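Local coordinates for beta-L-arabinobiosidase (PDB 5MQR), which probably hydrolyses glycosidic bonds of complex plant pectin, as a beta-L-arabinobiosidase and possibly an exo-alpha-sialidase, at residues A[652-657]-A[675-680]. Residues are numbered along the deposited sequence; the frame is centred on the assembly and turned at random.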
ATOM      1  N   GLU A 652      -1.845  14.208  21.269  1.00 26.46           N
ATOM      2  CA  GLU A 652      -3.192  14.428  20.709  1.00 28.37           C
ATOM      3  C   GLU A 652      -3.175  15.556  19.666  1.00 26.80           C
ATOM      4  O   GLU A 652      -3.725  15.398  18.561  1.00 26.11           O
ATOM      5  CB  GLU A 652      -4.207  14.719  21.821  1.00 31.07           C
ATOM      6  CG  GLU A 652      -5.600  15.110  21.332  1.00 35.00           C
ATOM      7  CD  GLU A 652      -6.615  15.231  22.477  1.00 39.72           C
ATOM      8  OE1 GLU A 652      -6.309  15.879  23.508  1.00 42.37           O
ATOM      9  OE2 GLU A 652      -7.732  14.667  22.346  1.00 43.79           O
ATOM     10  N   TRP A 653      -2.539  16.674  20.014  1.00 25.16           N
ATOM     11  CA  TRP A 653      -2.355  17.764  19.073  1.00 24.52           C
ATOM     12  C   TRP A 653      -1.629  17.287  17.807  1.00 23.39           C
ATOM     13  O   TRP A 653      -2.039  17.643  16.706  1.00 22.80           O
ATOM     14  CB  TRP A 653      -1.621  18.933  19.731  1.00 24.48           C
ATOM     15  CG  TRP A 653      -1.376  20.110  18.808  1.00 24.54           C
ATOM     16  CD1 TRP A 653      -2.169  21.217  18.642  1.00 25.32           C
ATOM     17  CD2 TRP A 653      -0.270  20.279  17.925  1.00 23.68           C
ATOM     18  NE1 TRP A 653      -1.604  22.069  17.719  1.00 25.25           N
ATOM     19  CE2 TRP A 653      -0.445  21.508  17.257  1.00 24.21           C
ATOM     20  CE3 TRP A 653       0.851  19.508  17.632  1.00 23.25           C
ATOM     21  CZ2 TRP A 653       0.456  21.979  16.328  1.00 24.08           C
ATOM     22  CZ3 TRP A 653       1.756  19.985  16.708  1.00 23.57           C
ATOM     23  CH2 TRP A 653       1.552  21.210  16.066  1.00 23.71           C
HETATM   24  N   MSE A 654      -0.575  16.489  17.956  1.00 23.27           N
HETATM   25  CA  MSE A 654       0.173  15.992  16.781  1.00 23.86           C
HETATM   26  C   MSE A 654      -0.723  15.144  15.911  1.00 23.91           C
HETATM   27  O   MSE A 654      -0.766  15.323  14.694  1.00 22.99           O
HETATM   28  CB  MSE A 654       1.434  15.209  17.189  1.00 24.40           C
HETATM   29  CG  MSE A 654       2.547  16.157  17.630  1.00 25.76           C
HETATM   30 SE   MSE A 654       3.887  15.239  18.742  1.00 28.52          SE
HETATM   31  CE  MSE A 654       4.791  14.315  17.264  1.00 27.04           C
ATOM     32  N   GLU A 655      -1.460  14.225  16.527  1.00 24.56           N
ATOM     33  CA  GLU A 655      -2.364  13.357  15.793  1.00 26.42           C
ATOM     34  C   GLU A 655      -3.380  14.150  14.935  1.00 26.59           C
ATOM     35  O   GLU A 655      -3.670  13.758  13.816  1.00 26.87           O
ATOM     36  CB  GLU A 655      -3.085  12.400  16.751  1.00 27.65           C
ATOM     37  CG  GLU A 655      -3.910  11.354  16.027  1.00 29.76           C
ATOM     38  CD  GLU A 655      -4.658  10.369  16.935  1.00 31.16           C
ATOM     39  OE1 GLU A 655      -4.817  10.577  18.163  1.00 32.22           O
ATOM     40  OE2 GLU A 655      -5.123   9.371  16.371  1.00 33.72           O
ATOM     41  N   GLU A 656      -3.883  15.264  15.456  1.00 28.16           N
ATOM     42  CA  GLU A 656      -4.800  16.171  14.722  1.00 29.73           C
ATOM     43  C   GLU A 656      -4.121  16.972  13.617  1.00 28.04           C
ATOM     44  O   GLU A 656      -4.765  17.294  12.639  1.00 28.44           O
ATOM     45  CB  GLU A 656      -5.455  17.205  15.671  1.00 32.51           C
ATOM     46  CG  GLU A 656      -6.640  16.690  16.459  1.00 35.32           C
ATOM     47  CD  GLU A 656      -6.985  17.502  17.725  1.00 38.15           C
ATOM     48  OE1 GLU A 656      -6.583  18.694  17.847  1.00 39.72           O
ATOM     49  OE2 GLU A 656      -7.663  16.926  18.626  1.00 39.86           O
ATOM     50  N   ASN A 657      -2.848  17.319  13.788  1.00 26.37           N
ATOM     51  CA  ASN A 657      -2.210  18.324  12.947  1.00 25.58           C
ATOM     52  C   ASN A 657      -1.106  17.889  12.028  1.00 24.33           C
ATOM     53  O   ASN A 657      -0.920  18.532  11.015  1.00 23.65           O
ATOM     54  CB  ASN A 657      -1.730  19.463  13.822  1.00 26.19           C
ATOM     55  CG  ASN A 657      -2.870  20.310  14.283  1.00 27.73           C
ATOM     56  OD1 ASN A 657      -3.372  21.128  13.516  1.00 28.21           O
ATOM     57  ND2 ASN A 657      -3.346  20.068  15.506  1.00 28.20           N
ATOM     58  N   ARG A 675      10.736  17.600  15.741  1.00 20.04           N
ATOM     59  CA  ARG A 675      10.650  19.010  15.356  1.00 20.56           C
ATOM     60  C   ARG A 675       9.204  19.474  15.349  1.00 20.82           C
ATOM     61  O   ARG A 675       8.945  20.639  15.650  1.00 20.95           O
ATOM     62  CB  ARG A 675      11.325  19.266  14.013  1.00 20.12           C
ATOM     63  CG  ARG A 675      12.862  19.243  14.107  1.00 20.26           C
ATOM     64  CD  ARG A 675      13.426  20.385  14.951  1.00 20.15           C
ATOM     65  NE  ARG A 675      13.054  21.664  14.392  1.00 20.35           N
ATOM     66  CZ  ARG A 675      13.839  22.459  13.659  1.00 20.81           C
ATOM     67  NH1 ARG A 675      15.122  22.163  13.402  1.00 20.62           N
ATOM     68  NH2 ARG A 675      13.321  23.585  13.179  1.00 20.65           N
ATOM     69  N   TRP A 676       8.265  18.566  15.055  1.00 20.54           N
ATOM     70  CA  TRP A 676       6.861  18.929  15.234  1.00 21.00           C
ATOM     71  C   TRP A 676       6.519  19.125  16.723  1.00 20.96           C
ATOM     72  O   TRP A 676       5.838  20.074  17.064  1.00 20.92           O
ATOM     73  CB  TRP A 676       5.907  17.916  14.622  1.00 21.03           C
ATOM     74  CG  TRP A 676       5.802  17.956  13.156  1.00 21.60           C
ATOM     75  CD1 TRP A 676       5.947  16.895  12.313  1.00 21.91           C
ATOM     76  CD2 TRP A 676       5.489  19.082  12.333  1.00 22.00           C
ATOM     77  NE1 TRP A 676       5.754  17.289  11.014  1.00 22.31           N
ATOM     78  CE2 TRP A 676       5.482  18.625  10.990  1.00 22.24           C
ATOM     79  CE3 TRP A 676       5.255  20.431  12.587  1.00 22.36           C
ATOM     80  CZ2 TRP A 676       5.238  19.464   9.906  1.00 22.32           C
ATOM     81  CZ3 TRP A 676       4.998  21.270  11.515  1.00 22.80           C
ATOM     82  CH2 TRP A 676       4.991  20.784  10.186  1.00 22.62           C
ATOM     83  N   TRP A 677       6.996  18.211  17.572  1.00 20.79           N
ATOM     84  CA  TRP A 677       6.760  18.245  19.006  1.00 21.21           C
ATOM     85  C   TRP A 677       7.367  19.502  19.633  1.00 21.63           C
ATOM     86  O   TRP A 677       6.825  20.086  20.573  1.00 21.50           O
ATOM     87  CB  TRP A 677       7.373  16.974  19.628  1.00 21.00           C
ATOM     88  CG  TRP A 677       7.301  16.844  21.124  1.00 21.11           C
ATOM     89  CD1 TRP A 677       6.283  16.312  21.857  1.00 21.40           C
ATOM     90  CD2 TRP A 677       8.319  17.181  22.047  1.00 21.24           C
ATOM     91  NE1 TRP A 677       6.598  16.317  23.188  1.00 21.64           N
ATOM     92  CE2 TRP A 677       7.848  16.846  23.334  1.00 21.65           C
ATOM     93  CE3 TRP A 677       9.583  17.753  21.920  1.00 21.33           C
ATOM     94  CZ2 TRP A 677       8.596  17.071  24.487  1.00 21.80           C
ATOM     95  CZ3 TRP A 677      10.330  17.968  23.064  1.00 21.72           C
ATOM     96  CH2 TRP A 677       9.835  17.616  24.331  1.00 21.82           C
ATOM     97  N   SER A 678       8.511  19.892  19.103  1.00 22.20           N
ATOM     98  CA  SER A 678       9.185  21.079  19.531  1.00 22.93           C
ATOM     99  C   SER A 678       8.443  22.339  19.094  1.00 22.68           C
ATOM    100  O   SER A 678       8.137  23.182  19.921  1.00 22.27           O
ATOM    101  CB  SER A 678      10.583  21.112  18.940  1.00 23.70           C
ATOM    102  OG  SER A 678      11.277  22.082  19.672  1.00 25.59           O
ATOM    103  N   LEU A 679       8.169  22.449  17.795  1.00 22.16           N
ATOM    104  CA  LEU A 679       7.442  23.601  17.240  1.00 22.44           C
ATOM    105  C   LEU A 679       6.154  23.867  18.008  1.00 22.60           C
ATOM    106  O   LEU A 679       5.829  25.002  18.304  1.00 22.19           O
ATOM    107  CB  LEU A 679       7.100  23.379  15.767  1.00 21.92           C
ATOM    108  CG  LEU A 679       6.317  24.504  15.101  1.00 22.15           C
ATOM    109  CD1 LEU A 679       7.221  25.697  14.851  1.00 22.55           C
ATOM    110  CD2 LEU A 679       5.686  24.038  13.815  1.00 22.02           C
ATOM    111  N   ARG A 680       5.441  22.799  18.357  1.00 23.08           N
ATOM    112  CA  ARG A 680       4.171  22.927  19.045  1.00 23.32           C
ATOM    113  C   ARG A 680       4.260  23.700  20.378  1.00 23.61           C
ATOM    114  O   ARG A 680       3.301  24.393  20.757  1.00 23.67           O
ATOM    115  CB  ARG A 680       3.461  21.556  19.153  1.00 23.70           C
ATOM    116  CG  ARG A 680       2.855  21.192  20.501  1.00 24.73           C
ATOM    117  CD  ARG A 680       4.005  20.605  21.288  1.00 25.61           C
ATOM    118  NE  ARG A 680       3.871  20.776  22.670  1.00 25.85           N
ATOM    119  CZ  ARG A 680       4.681  20.226  23.560  1.00 26.13           C
ATOM    120  NH1 ARG A 680       5.721  19.449  23.229  1.00 25.45           N
ATOM    121  NH2 ARG A 680       4.417  20.486  24.826  1.00 27.05           N
TER
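Trp653 lays the six-membered ring of its indole over the aliphatic root of Arg680, a CH-pi contact that joins two steeply crossed helices, 647-657 and 666-680, in the helical part of this six-hairpin glycosidase. The short segments approach to 10.5 Å between axes at 110°, and no hydrogen bond links 652-657 to 675-680, so the join illustrates how apolar side chains can seat one helix against another. Arg680 CB stands 3.6 Å from the centroid of that ring, while Asn657 ND2 lies against the opposite face and donates to Trp653 O. Chi1 of 179° turns the indole away from its own backbone N and out to the second helix. Shortening this residue to an alanine is likely to leave Arg680 CB without its aromatic cover and open a gap between the helices. Alongside, selenomethionine Met654 makes a Met-aromatic contact, its SE at the edge of the Trp677 indole, 5.1 Å from the centroid of the five-membered ring. Trp677 NE1 is hydrogen-bonded to Asn634 OD1. Arg680 NH2 adds a polar link to Asn647 OD1, at the start of the first helix, and bonds Ile645 O; NH1 lies over a Trp677 ring face and donates to Trp677 O at 2.9 Å.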